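Side-chain contacts in plasmodesmata-located protein 5 (Arabidopsis thaliana, PDB 6GRE), which modulates cell-to-cell trafficking, restricting plasmodesmal permeability through callose deposition during salicylic acid-triggered immune responses, and is required for systemic acquired resistance: residues Ser30-Phe35 / Ser81-Val86; Phe97-Asn102 / Tyr199-Lys204; Gly186-Asp191 / Cys205-Ser210. All blocks are in the same frame, centred on the assembly; numbering follows the deposited sequence.

In the fold
Interactions 1 and 3 each lie within one of the two DUF26 (Gnk2-homologous) domains; interaction 2 joins the domains. All three are largely buried. Interaction 1 pairs the two helices of the first domain and is apolar in its side chains. Interaction 3 sets a helix of the second domain on its own sheet, again through apolar side chains. Interaction 2 lies near the centre of the chain, between the two sheets. It mixes rings, an amide and a buried carbonyl, and a water bridges its exposed end. Helix 72-90 of interaction 1 packs on the strand that interaction 2 uses. Strands 198-202 and 205-211, from interactions 2 and 3, are sheet neighbours, and Arg208 of interaction 3 bonds Tyr201 and Glu101 of interaction 2.

Interaction 1 (Ser30-Phe35 / Ser81-Val86); sequences SLLSSF and SAVAQV
Apolar contacts join Leu32 to Val83 and Val86. The CB of Leu32 meets both methyls of Val83, with CG1 the nearer at 3.9 Å. On Leu32, CG stands anti to the carbonyl carbon (chi1 -65°), which sends the branched end along the other helix. There its CD1 lies 4.3 Å from CG1 of Val86. One contact involves the backbone: CG2 of Val83 rests 3.8 Å from O of Leu32. These helices, 23-38 and 72-90, are the pair that packs on the five-stranded antiparallel sheet of the first DUF26 domain. Val86 also touches Leu98, Ile105 and Tyr107 of that sheet. Phe35 packs on Ile105 and meets the ring of Phe47. O of Leu31 lies over one face of the Phe35 ring, 3.6 Å above its plane and offset toward the rim.

Neither segment gives the other a hydrogen bond. O of Ser30 accepts from N and OG of Ser34, which approach from opposite faces of the carbonyl plane; OG is 3.0 Å from this O. On the other helix, NE2 of Gln85 makes weak bonds to O and OG of Ser81 and a further bond to O of Asn7.

Interaction 2 (Phe97-Asn102 / Tyr199-Lys204); sequences FLQMEN and YVYLSK. With EDO (1,2-ethanediol), chain G.
The ring of Phe97, in the conformer described, takes O of Ser203 at its edge, near the ring plane, with CE2 3.4 Å from that oxygen. Phe97 CG is anti to the backbone N (chi1 -176°), which carries the ring away from its strand to the Ser203 carbonyl. It also meets Tyr10 edge-to-face and Arg106 in a cation-pi contact. The Tyr201 ring has CD1 of Tyr199 and a water oxygen at its edge, in plane. Gln99 reaches this ring obliquely, its CG 3.8 Å from CE1 of Tyr201. The two side chains cross at about a right angle, while the Gln99 amide and the ring are 32° apart. The amide is held by the next residue, just past the strand: NE2 of Gln99 donates to O of Met100 at 2.9 Å. This bond is nearly straight (176°) and lies in both the carbonyl and amide planes.

At the exposed end, OE1 of Glu101 is 4.2 Å from OH of Tyr201. One water bridges them. It donates to OE1 of Glu101 at 3.0 Å and lies 2.7 Å from OH of Tyr201. Arg208 NH1 also bonds this hydroxyl, probably polarising it, and Arg208 NH2 bonds O of Glu101. The OH of Tyr199 bonds O1 of a 1,2-ethanediol at 2.8 Å, probably a crystallisation additive.

Here strands 96-99 and 198-202 of the two DUF26 domains face each other across the domain interface. Ser203 belongs to the pocket that holds 2-(2-ethoxyethoxy)ethanol, and its OG bonds NH2 of Arg106. In the buried part, the weakly positive C-H edge of Phe97 faces a carbonyl oxygen and Gln99 packs on Tyr201; the water-mediated polar contact lies at exposed Glu101.

Interaction 3 (Gly186-Asp191 / Cys205-Ser210); sequences GRLKSD and CYARFS
Leu188 and Ala207 lie where helix 186-191 passes over strand 205-210, the two axes 8.5 Å apart at closest approach and their directions 35° apart. Leu188 carries the contact from the helix side. Its CG is anti to the backbone N (chi1 -176°), which carries both methyls down onto the strand. CD2 settles on the backbone, 3.8 Å from C of Ala207 and equally near N of Arg208. The same methyl lies 4.0 Å from CB of Ala207. CD1 turns to Phe209 and meets the ring at its edge, in plane, 3.9 Å from CD1 of Phe209. The Phe209 side chain also touches Cys192 farther along the helix. Leu188 packs on Val200 of the adjacent strand as well.

Ala207 and Phe209 face the helix. Arg208, between them, points to the other side of the sheet, toward the first domain. The disulfide Cys180-Cys205 ties the same helix to the start of this strand. Helix 174-192 is one of two helices in this domain, the other being 134-149. Two helices packed on a five-stranded antiparallel sheet and tied by disulfides are characteristic of the cysteine-rich DUF26 fold.

Interaction 1 (Ser30-Phe35 / Ser81-Val86)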
ATOM      1  N   SER A  30      -4.078  19.305  -6.754  1.00 21.02           N
ATOM      2  CA  SER A  30      -4.928  19.664  -5.623  0.60 22.11           C
ATOM      3  C   SER A  30      -5.207  18.432  -4.761  1.00 21.48           C
ATOM      4  O   SER A  30      -5.194  18.532  -3.547  1.00 23.58           O
ATOM      5  CB  SER A  30      -6.232  20.305  -6.047  0.60 23.71           C
ATOM      6  OG  SER A  30      -6.008  21.316  -7.007  0.60 26.36           O
ATOM      7  N   LEU A  31      -5.490  17.291  -5.412  1.00 21.63           N
ATOM      8  CA  LEU A  31      -5.771  16.026  -4.691  1.00 22.92           C
ATOM      9  C   LEU A  31      -4.585  15.688  -3.780  1.00 23.93           C
ATOM     10  O   LEU A  31      -4.760  15.380  -2.588  1.00 23.46           O
ATOM     11  CB  LEU A  31      -6.005  14.900  -5.697  1.00 23.21           C
ATOM     12  CG  LEU A  31      -6.036  13.493  -5.077  1.00 24.81           C
ATOM     13  CD1 LEU A  31      -7.341  13.299  -4.342  1.00 29.06           C
ATOM     14  CD2 LEU A  31      -5.859  12.416  -6.131  1.00 27.34           C
ATOM     15  N   LEU A  32      -3.384  15.725  -4.351  1.00 21.75           N
ATOM     16  CA  LEU A  32      -2.166  15.312  -3.628  1.00 22.44           C
ATOM     17  C   LEU A  32      -1.898  16.216  -2.423  1.00 24.29           C
ATOM     18  O   LEU A  32      -1.546  15.714  -1.361  1.00 23.32           O
ATOM     19  CB  LEU A  32      -0.981  15.296  -4.588  1.00 23.00           C
ATOM     20  CG  LEU A  32      -1.070  14.271  -5.710  1.00 25.86           C
ATOM     21  CD1 LEU A  32       0.082  14.423  -6.677  1.00 25.18           C
ATOM     22  CD2 LEU A  32      -1.138  12.852  -5.154  1.00 27.68           C
ATOM     23  N   SER A  33      -2.113  17.530  -2.564  1.00 25.40           N
ATOM     24  CA  SER A  33      -1.954  18.468  -1.453  0.50 25.03           C
ATOM     25  C   SER A  33      -2.964  18.147  -0.347  1.00 26.89           C
ATOM     26  O   SER A  33      -2.670  18.268   0.859  1.00 29.72           O
ATOM     27  CB  SER A  33      -2.101  19.892  -1.933  0.50 27.41           C
ATOM     28  OG  SER A  33      -1.011  20.247  -2.772  0.50 29.75           O
ATOM     29  N   SER A  34      -4.161  17.735  -0.754  1.00 26.16           N
ATOM     30  CA  SER A  34      -5.222  17.358   0.177  1.00 28.16           C
ATOM     31  C   SER A  34      -4.829  16.125   1.003  1.00 28.54           C
ATOM     32  O   SER A  34      -5.223  16.034   2.168  1.00 30.14           O
ATOM     33  CB  SER A  34      -6.498  17.111  -0.536  1.00 29.62           C
ATOM     34  OG  SER A  34      -6.961  18.337  -1.073  1.00 36.12           O
ATOM     35  N   PHE A  35      -4.155  15.162   0.364  1.00 27.13           N
ATOM     36  CA  PHE A  35      -3.670  13.965   1.068  1.00 27.76           C
ATOM     37  C   PHE A  35      -2.807  14.403   2.249  1.00 26.84           C
ATOM     38  O   PHE A  35      -2.980  13.938   3.392  1.00 28.03           O
ATOM     39  CB  PHE A  35      -2.795  13.068   0.186  1.00 23.32           C
ATOM     40  CG  PHE A  35      -3.452  12.281  -0.920  1.00 24.87           C
ATOM     41  CD1 PHE A  35      -4.819  12.101  -1.000  1.00 24.32           C
ATOM     42  CD2 PHE A  35      -2.652  11.697  -1.888  1.00 23.83           C
ATOM     43  CE1 PHE A  35      -5.373  11.324  -2.005  1.00 25.97           C
ATOM     44  CE2 PHE A  35      -3.209  10.950  -2.912  1.00 26.47           C
ATOM     45  CZ  PHE A  35      -4.565  10.770  -2.968  1.00 23.94           C
ATOM     46  N   SER A  81       6.492  12.864   1.455  1.00 24.40           N
ATOM     47  CA  SER A  81       7.574  12.302   0.691  1.00 24.06           C
ATOM     48  C   SER A  81       7.027  11.552  -0.527  1.00 23.17           C
ATOM     49  O   SER A  81       7.588  11.620  -1.630  1.00 25.78           O
ATOM     50  CB  SER A  81       8.451  11.409   1.542  1.00 25.19           C
ATOM     51  OG  SER A  81       9.411  10.763   0.725  1.00 28.13           O
ATOM     52  N   ALA A  82       5.933  10.809  -0.329  1.00 21.74           N
ATOM     53  CA  ALA A  82       5.341  10.074  -1.427  1.00 21.82           C
ATOM     54  C   ALA A  82       4.905  11.061  -2.517  1.00 20.81           C
ATOM     55  O   ALA A  82       5.127  10.812  -3.681  1.00 25.73           O
ATOM     56  CB  ALA A  82       4.182   9.232  -0.940  1.00 20.88           C
ATOM     57  N   VAL A  83       4.230  12.134  -2.102  1.00 23.47           N
ATOM     58  CA  VAL A  83       3.736  13.130  -3.053  1.00 26.08           C
ATOM     59  C   VAL A  83       4.927  13.754  -3.802  1.00 30.52           C
ATOM     60  O   VAL A  83       4.860  13.968  -5.022  1.00 32.01           O
ATOM     61  CB  VAL A  83       2.885  14.195  -2.344  1.00 26.10           C
ATOM     62  CG1 VAL A  83       2.660  15.405  -3.248  1.00 28.53           C
ATOM     63  CG2 VAL A  83       1.556  13.625  -1.865  1.00 26.20           C
ATOM     64  N   ALA A  84       6.026  14.008  -3.078  1.00 31.26           N
ATOM     65  CA  ALA A  84       7.217  14.667  -3.649  1.00 33.74           C
ATOM     66  C   ALA A  84       7.920  13.755  -4.665  1.00 36.35           C
ATOM     67  O   ALA A  84       8.641  14.263  -5.526  1.00 40.80           O
ATOM     68  CB  ALA A  84       8.160  15.081  -2.546  1.00 34.90           C
ATOM     69  N   GLN A  85       7.730  12.431  -4.541  1.00 31.00           N
ATOM     70  CA  GLN A  85       8.426  11.411  -5.340  1.00 30.09           C
ATOM     71  C   GLN A  85       7.588  10.965  -6.543  1.00 33.99           C
ATOM     72  O   GLN A  85       8.147  10.598  -7.598  1.00 35.10           O
ATOM     73  CB  GLN A  85       8.740  10.166  -4.500  1.00 29.18           C
ATOM     74  CG  GLN A  85       9.802  10.383  -3.432  1.00 28.26           C
ATOM     75  CD  GLN A  85      10.192   9.089  -2.756  1.00 29.45           C
ATOM     76  OE1 GLN A  85      10.952   8.298  -3.298  1.00 30.05           O
ATOM     77  NE2 GLN A  85       9.678   8.863  -1.559  1.00 27.97           N
ATOM     78  N   VAL A  86       6.257  10.933  -6.376  1.00 30.58           N
ATOM     79  CA  VAL A  86       5.391  10.348  -7.376  1.00 27.50           C
ATOM     80  C   VAL A  86       5.410  11.224  -8.637  1.00 26.79           C
ATOM     81  O   VAL A  86       5.318  10.703  -9.742  1.00 25.53           O
ATOM     82  CB  VAL A  86       3.956  10.091  -6.863  1.00 27.04           C
ATOM     83  CG1 VAL A  86       3.155  11.373  -6.661  1.00 28.59           C
ATOM     84  CG2 VAL A  86       3.228   9.118  -7.775  1.00 27.77           C
TER

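Interaction 2 (Phe97-Asn102 / Tyr199-Lys204)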
ATOM      1  N   PHE A  97       0.560   5.128  -8.541  1.00 17.79           N
ATOM      2  CA  PHE A  97       0.512   4.339  -7.316  0.60 16.42           C
ATOM      3  C   PHE A  97       1.938   4.287  -6.769  1.00 18.72           C
ATOM      4  O   PHE A  97       2.777   3.680  -7.437  1.00 20.76           O
ATOM      5  CB  PHE A  97      -0.085   2.960  -7.653  0.60 15.81           C
ATOM      6  CG  PHE A  97      -0.323   2.003  -6.505  0.60 14.49           C
ATOM      7  CD1 PHE A  97      -0.195   2.404  -5.184  0.60 13.59           C
ATOM      8  CD2 PHE A  97      -0.738   0.702  -6.747  0.60 13.79           C
ATOM      9  CE1 PHE A  97      -0.400   1.526  -4.131  0.60 13.77           C
ATOM     10  CE2 PHE A  97      -0.940  -0.177  -5.690  0.60 14.28           C
ATOM     11  CZ  PHE A  97      -0.805   0.243  -4.392  0.60 14.30           C
ATOM     12  N   LEU A  98       2.178   4.887  -5.609  1.00 15.97           N
ATOM     13  CA  LEU A  98       3.485   4.865  -5.003  1.00 17.56           C
ATOM     14  C   LEU A  98       3.374   4.230  -3.620  1.00 16.29           C
ATOM     15  O   LEU A  98       2.605   4.689  -2.786  1.00 16.61           O
ATOM     16  CB  LEU A  98       4.035   6.288  -4.927  1.00 18.16           C
ATOM     17  CG  LEU A  98       5.490   6.417  -4.516  1.00 21.57           C
ATOM     18  CD1 LEU A  98       6.410   5.893  -5.597  1.00 24.77           C
ATOM     19  CD2 LEU A  98       5.820   7.863  -4.228  1.00 24.67           C
ATOM     20  N   GLN A  99       4.133   3.141  -3.424  1.00 16.16           N
ATOM     21  CA  GLN A  99       4.183   2.429  -2.183  1.00 16.34           C
ATOM     22  C   GLN A  99       5.541   2.679  -1.546  1.00 17.12           C
ATOM     23  O   GLN A  99       6.560   2.447  -2.175  1.00 16.58           O
ATOM     24  CB  GLN A  99       4.027   0.926  -2.393  1.00 16.99           C
ATOM     25  CG  GLN A  99       4.058   0.123  -1.103  1.00 17.16           C
ATOM     26  CD  GLN A  99       2.783   0.236  -0.312  1.00 16.55           C
ATOM     27  OE1 GLN A  99       1.729  -0.132  -0.804  1.00 17.61           O
ATOM     28  NE2 GLN A  99       2.878   0.744   0.905  1.00 17.00           N
ATOM     29  N   MET A 100       5.505   3.169  -0.320  1.00 16.65           N
ATOM     30  CA  MET A 100       6.657   3.300   0.572  1.00 18.12           C
ATOM     31  C   MET A 100       6.494   2.305   1.720  1.00 18.08           C
ATOM     32  O   MET A 100       5.454   1.684   1.873  1.00 18.35           O
ATOM     33  CB  MET A 100       6.725   4.721   1.126  1.00 21.00           C
ATOM     34  CG  MET A 100       7.122   5.679   0.040  1.00 21.94           C
ATOM     35  SD  MET A 100       6.995   7.412   0.489  1.00 23.95           S
ATOM     36  CE  MET A 100       8.265   7.539   1.742  1.00 25.09           C
ATOM     37  N   GLU A 101       7.531   2.160   2.532  1.00 19.22           N
ATOM     38  CA  GLU A 101       7.470   1.263   3.648  1.00 21.37           C
ATOM     39  C   GLU A 101       6.274   1.610   4.550  1.00 21.07           C
ATOM     40  O   GLU A 101       5.530   0.714   4.951  1.00 23.20           O
ATOM     41  CB  GLU A 101       8.785   1.333   4.418  1.00 24.69           C
ATOM     42  CG  GLU A 101       8.903   0.302   5.519  1.00 28.82           C
ATOM     43  CD  GLU A 101       9.140  -1.146   5.113  1.00 32.81           C
ATOM     44  OE1 GLU A 101       9.247  -1.445   3.893  1.00 34.17           O
ATOM     45  OE2 GLU A 101       9.251  -1.977   6.034  1.00 37.01           O
ATOM     46  N   ASN A 102       6.071   2.899   4.833  1.00 19.54           N
ATOM     47  CA  ASN A 102       5.133   3.297   5.876  1.00 21.24           C
ATOM     48  C   ASN A 102       3.851   3.944   5.323  1.00 19.01           C
ATOM     49  O   ASN A 102       2.974   4.287   6.095  1.00 18.69           O
ATOM     50  CB  ASN A 102       5.799   4.258   6.847  1.00 24.25           C
ATOM     51  CG  ASN A 102       6.799   3.542   7.731  1.00 27.08           C
ATOM     52  OD1 ASN A 102       6.788   2.317   7.802  1.00 29.61           O
ATOM     53  ND2 ASN A 102       7.646   4.308   8.391  1.00 33.93           N
ATOM     54  N   TYR A 199       8.656 -10.175   1.246  1.00 12.49           N
ATOM     55  CA  TYR A 199       7.495  -9.326   1.126  1.00 13.08           C
ATOM     56  C   TYR A 199       6.713  -9.676  -0.125  1.00 13.06           C
ATOM     57  O   TYR A 199       7.286 -10.062  -1.147  1.00 13.99           O
ATOM     58  CB  TYR A 199       7.805  -7.833   1.158  1.00 14.89           C
ATOM     59  CG  TYR A 199       8.946  -7.336   0.306  1.00 15.59           C
ATOM     60  CD1 TYR A 199       8.804  -7.117  -1.059  1.00 16.23           C
ATOM     61  CD2 TYR A 199      10.164  -7.016   0.882  1.00 17.12           C
ATOM     62  CE1 TYR A 199       9.834  -6.573  -1.818  1.00 17.08           C
ATOM     63  CE2 TYR A 199      11.211  -6.499   0.134  1.00 17.85           C
ATOM     64  CZ  TYR A 199      11.040  -6.288  -1.220  1.00 18.88           C
ATOM     65  OH  TYR A 199      12.112  -5.783  -1.929  1.00 22.59           O
ATOM     66  N   VAL A 200       5.392  -9.549  -0.045  1.00 12.30           N
ATOM     67  CA  VAL A 200       4.494  -9.725  -1.153  1.00 12.03           C
ATOM     68  C   VAL A 200       3.596  -8.504  -1.203  1.00 12.67           C
ATOM     69  O   VAL A 200       2.804  -8.272  -0.264  1.00 13.08           O
ATOM     70  CB  VAL A 200       3.611 -10.975  -1.003  1.00 12.86           C
ATOM     71  CG1 VAL A 200       2.552 -11.063  -2.075  1.00 12.91           C
ATOM     72  CG2 VAL A 200       4.434 -12.235  -0.976  1.00 13.87           C
ATOM     73  N   TYR A 201       3.618  -7.780  -2.306  1.00 11.81           N
ATOM     74  CA  TYR A 201       2.772  -6.634  -2.559  1.00 12.23           C
ATOM     75  C   TYR A 201       1.829  -7.027  -3.687  1.00 13.50           C
ATOM     76  O   TYR A 201       2.299  -7.256  -4.824  1.00 13.24           O
ATOM     77  CB  TYR A 201       3.610  -5.395  -2.925  1.00 13.11           C
ATOM     78  CG  TYR A 201       4.371  -4.823  -1.759  1.00 11.99           C
ATOM     79  CD1 TYR A 201       3.768  -3.935  -0.875  1.00 12.44           C
ATOM     80  CD2 TYR A 201       5.659  -5.227  -1.483  1.00 13.87           C
ATOM     81  CE1 TYR A 201       4.425  -3.451   0.240  1.00 13.39           C
ATOM     82  CE2 TYR A 201       6.342  -4.760  -0.365  1.00 13.52           C
ATOM     83  CZ  TYR A 201       5.697  -3.915   0.518  1.00 14.36           C
ATOM     84  OH  TYR A 201       6.407  -3.478   1.597  1.00 15.88           O
ATOM     85  N   LEU A 202       0.537  -7.099  -3.364  1.00 12.57           N
ATOM     86  CA  LEU A 202      -0.520  -7.240  -4.357  1.00 12.43           C
ATOM     87  C   LEU A 202      -1.118  -5.869  -4.595  1.00 12.60           C
ATOM     88  O   LEU A 202      -0.874  -4.903  -3.884  1.00 13.15           O
ATOM     89  CB  LEU A 202      -1.575  -8.224  -3.875  1.00 13.21           C
ATOM     90  CG  LEU A 202      -1.061  -9.590  -3.439  1.00 13.48           C
ATOM     91  CD1 LEU A 202      -2.234 -10.486  -3.036  1.00 14.63           C
ATOM     92  CD2 LEU A 202      -0.188 -10.261  -4.504  1.00 14.67           C
ATOM     93  N   SER A 203      -1.978  -5.771  -5.602  1.00 13.66           N
ATOM     94  CA  SER A 203      -2.490  -4.478  -5.909  1.00 14.27           C
ATOM     95  C   SER A 203      -3.172  -3.798  -4.706  1.00 14.10           C
ATOM     96  O   SER A 203      -2.980  -2.614  -4.463  1.00 14.69           O
ATOM     97  CB  SER A 203      -3.424  -4.569  -7.084  1.00 15.60           C
ATOM     98  OG  SER A 203      -3.898  -3.284  -7.421  1.00 17.87           O
ATOM     99  N   LYS A 204      -4.008  -4.543  -3.953  1.00 12.86           N
ATOM    100  CA  LYS A 204      -4.794  -3.937  -2.903  1.00 13.34           C
ATOM    101  C   LYS A 204      -4.384  -4.416  -1.502  1.00 13.22           C
ATOM    102  O   LYS A 204      -5.092  -4.094  -0.567  1.00 14.42           O
ATOM    103  CB  LYS A 204      -6.294  -4.178  -3.153  1.00 13.81           C
ATOM    104  CG  LYS A 204      -6.920  -3.225  -4.168  1.00 14.38           C
ATOM    105  CD  LYS A 204      -7.150  -1.837  -3.615  1.00 15.38           C
ATOM    106  CE  LYS A 204      -7.739  -0.834  -4.590  1.00 15.75           C
ATOM    107  NZ  LYS A 204      -9.207  -1.008  -4.692  1.00 16.62           N
TER
HETATM  108  C1  EDO G 304      15.417  -4.971  -1.263  1.00 40.31           C
HETATM  109  O1  EDO G 304      14.382  -5.346  -0.342  1.00 37.39           O
HETATM  110  C2  EDO G 304      16.610  -5.906  -1.107  1.00 39.31           C
HETATM  111  O2  EDO G 304      17.375  -5.558   0.051  1.00 46.37           O
HETATM  112  O   HOH W   1       8.980  -3.962   2.326  1.00 22.18           O

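Interaction 3 (Gly186-Asp191 / Cys205-Ser210)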
ATOM      1  N   GLY A 186      -0.360 -16.469   1.797  1.00 14.55           N
ATOM      2  CA  GLY A 186      -0.095 -17.759   1.221  1.00 14.90           C
ATOM      3  C   GLY A 186       1.166 -17.763   0.368  1.00 14.85           C
ATOM      4  O   GLY A 186       2.004 -18.655   0.497  1.00 15.59           O
ATOM      5  N   ARG A 187       1.299 -16.742  -0.485  0.70 15.10           N
ATOM      6  CA  ARG A 187       2.476 -16.576  -1.329  0.70 16.01           C
ATOM      7  C   ARG A 187       3.716 -16.338  -0.460  0.70 15.59           C
ATOM      8  O   ARG A 187       4.794 -16.900  -0.697  0.70 14.77           O
ATOM      9  CB  ARG A 187       2.264 -15.419  -2.312  0.70 16.11           C
ATOM     10  CG  ARG A 187       3.387 -15.267  -3.334  0.70 16.91           C
ATOM     11  CD  ARG A 187       3.180 -14.076  -4.246  0.70 18.54           C
ATOM     12  NE  ARG A 187       1.986 -14.203  -5.066  0.70 21.42           N
ATOM     13  CZ  ARG A 187       1.989 -14.609  -6.337  0.70 21.04           C
ATOM     14  NH1 ARG A 187       3.122 -14.985  -6.898  0.70 21.30           N
ATOM     15  NH2 ARG A 187       0.862 -14.650  -7.026  0.70 24.58           N
ATOM     16  N   LEU A 188       3.578 -15.491   0.563  1.00 14.08           N
ATOM     17  CA  LEU A 188       4.714 -15.141   1.430  1.00 14.16           C
ATOM     18  C   LEU A 188       5.246 -16.393   2.123  1.00 14.39           C
ATOM     19  O   LEU A 188       6.435 -16.629   2.164  1.00 15.49           O
ATOM     20  CB  LEU A 188       4.278 -14.086   2.444  1.00 14.39           C
ATOM     21  CG  LEU A 188       5.358 -13.535   3.361  1.00 13.85           C
ATOM     22  CD1 LEU A 188       6.407 -12.762   2.580  1.00 15.58           C
ATOM     23  CD2 LEU A 188       4.769 -12.625   4.417  1.00 14.07           C
ATOM     24  N   LYS A 189       4.327 -17.201   2.643  1.00 14.46           N
ATOM     25  CA  LYS A 189       4.735 -18.424   3.309  1.00 15.88           C
ATOM     26  C   LYS A 189       5.332 -19.421   2.305  1.00 16.50           C
ATOM     27  O   LYS A 189       6.367 -20.027   2.554  1.00 18.26           O
ATOM     28  CB  LYS A 189       3.534 -19.047   4.028  1.00 18.99           C
ATOM     29  CG  LYS A 189       3.861 -20.302   4.817  1.00 23.86           C
ATOM     30  CD  LYS A 189       2.661 -20.827   5.554  1.00 28.48           C
ATOM     31  CE  LYS A 189       2.851 -22.245   6.043  1.00 33.76           C
ATOM     32  NZ  LYS A 189       3.962 -22.337   7.013  1.00 33.63           N
ATOM     33  N   SER A 190       4.645 -19.616   1.179  0.70 16.65           N
ATOM     34  CA  SER A 190       5.051 -20.659   0.248  0.70 18.50           C
ATOM     35  C   SER A 190       6.416 -20.333  -0.351  0.70 17.96           C
ATOM     36  O   SER A 190       7.293 -21.194  -0.462  0.70 20.63           O
ATOM     37  CB  SER A 190       4.039 -20.846  -0.845  0.70 20.36           C
ATOM     38  OG  SER A 190       2.839 -21.411  -0.332  0.70 24.65           O
ATOM     39  N   ASP A 191       6.608 -19.069  -0.700  1.00 16.68           N
ATOM     40  CA  ASP A 191       7.814 -18.698  -1.415  1.00 17.91           C
ATOM     41  C   ASP A 191       8.939 -18.207  -0.514  1.00 17.57           C
ATOM     42  O   ASP A 191      10.104 -18.489  -0.847  1.00 19.12           O
ATOM     43  CB  ASP A 191       7.513 -17.707  -2.519  1.00 18.96           C
ATOM     44  CG  ASP A 191       6.848 -18.405  -3.701  1.00 21.07           C
ATOM     45  OD1 ASP A 191       7.034 -19.614  -3.825  1.00 24.75           O
ATOM     46  OD2 ASP A 191       6.141 -17.753  -4.400  1.00 23.41           O
ATOM     47  N   CYS A 205      -3.271  -5.114  -1.350  1.00 12.21           N
ATOM     48  CA  CYS A 205      -2.829  -5.486  -0.011  1.00 12.62           C
ATOM     49  C   CYS A 205      -1.379  -5.946  -0.061  1.00 12.81           C
ATOM     50  O   CYS A 205      -0.818  -6.209  -1.135  1.00 12.99           O
ATOM     51  CB  CYS A 205      -3.691  -6.565   0.628  1.00 13.39           C
ATOM     52  SG  CYS A 205      -3.572  -8.183  -0.158  1.00 15.60           S
ATOM     53  N   TYR A 206      -0.771  -6.082   1.121  1.00 12.38           N
ATOM     54  CA  TYR A 206       0.573  -6.613   1.204  1.00 11.89           C
ATOM     55  C   TYR A 206       0.773  -7.410   2.494  1.00 12.26           C
ATOM     56  O   TYR A 206       0.050  -7.209   3.469  1.00 12.54           O
ATOM     57  CB  TYR A 206       1.659  -5.541   1.088  1.00 12.60           C
ATOM     58  CG  TYR A 206       1.798  -4.583   2.243  1.00 13.91           C
ATOM     59  CD1 TYR A 206       2.443  -4.975   3.403  1.00 14.79           C
ATOM     60  CD2 TYR A 206       1.358  -3.271   2.175  1.00 14.49           C
ATOM     61  CE1 TYR A 206       2.628  -4.108   4.463  1.00 14.90           C
ATOM     62  CE2 TYR A 206       1.562  -2.383   3.218  1.00 15.22           C
ATOM     63  CZ  TYR A 206       2.215  -2.805   4.361  1.00 15.37           C
ATOM     64  OH  TYR A 206       2.364  -1.958   5.414  1.00 17.94           O
ATOM     65  N   ALA A 207       1.763  -8.288   2.469  1.00 12.07           N
ATOM     66  CA  ALA A 207       2.179  -8.994   3.668  1.00 12.24           C
ATOM     67  C   ALA A 207       3.705  -9.081   3.624  1.00 13.03           C
ATOM     68  O   ALA A 207       4.268  -9.350   2.554  1.00 13.98           O
ATOM     69  CB  ALA A 207       1.562 -10.357   3.744  1.00 12.56           C
ATOM     70  N   ARG A 208       4.374  -8.876   4.759  1.00 12.55           N
ATOM     71  CA  ARG A 208       5.811  -8.913   4.769  1.00 12.96           C
ATOM     72  C   ARG A 208       6.305  -9.371   6.137  1.00 13.59           C
ATOM     73  O   ARG A 208       5.587  -9.262   7.152  1.00 12.76           O
ATOM     74  CB  ARG A 208       6.384  -7.534   4.416  1.00 15.51           C
ATOM     75  CG  ARG A 208       6.010  -6.399   5.346  1.00 16.55           C
ATOM     76  CD  ARG A 208       6.464  -5.047   4.787  1.00 17.82           C
ATOM     77  NE  ARG A 208       6.205  -3.967   5.733  1.00 21.97           N
ATOM     78  CZ  ARG A 208       5.872  -2.711   5.420  1.00 23.79           C
ATOM     79  NH1 ARG A 208       5.694  -2.337   4.162  1.00 23.43           N
ATOM     80  NH2 ARG A 208       5.741  -1.817   6.391  1.00 23.25           N
ATOM     81  N   PHE A 209       7.522  -9.874   6.173  1.00 12.76           N
ATOM     82  CA  PHE A 209       8.119 -10.247   7.434  1.00 13.38           C
ATOM     83  C   PHE A 209       9.626 -10.019   7.373  1.00 15.16           C
ATOM     84  O   PHE A 209      10.246  -9.963   6.315  1.00 14.39           O
ATOM     85  CB  PHE A 209       7.784 -11.670   7.880  1.00 13.87           C
ATOM     86  CG  PHE A 209       8.622 -12.763   7.266  1.00 14.06           C
ATOM     87  CD1 PHE A 209       8.431 -13.107   5.954  1.00 15.19           C
ATOM     88  CD2 PHE A 209       9.522 -13.500   8.017  1.00 15.19           C
ATOM     89  CE1 PHE A 209       9.198 -14.101   5.374  1.00 15.62           C
ATOM     90  CE2 PHE A 209      10.254 -14.529   7.458  1.00 15.41           C
ATOM     91  CZ  PHE A 209      10.081 -14.841   6.129  1.00 15.66           C
ATOM     92  N   SER A 210      10.206  -9.909   8.567  1.00 14.74           N
ATOM     93  CA  SER A 210      11.649  -9.709   8.695  1.00 17.06           C
ATOM     94  C   SER A 210      12.149 -10.604   9.827  1.00 18.88           C
ATOM     95  O   SER A 210      11.425 -10.889  10.754  1.00 15.98           O
ATOM     96  CB  SER A 210      11.976  -8.256   8.951  1.00 18.46           C
ATOM     97  OG  SER A 210      11.292  -7.777  10.106  1.00 24.47           O
TER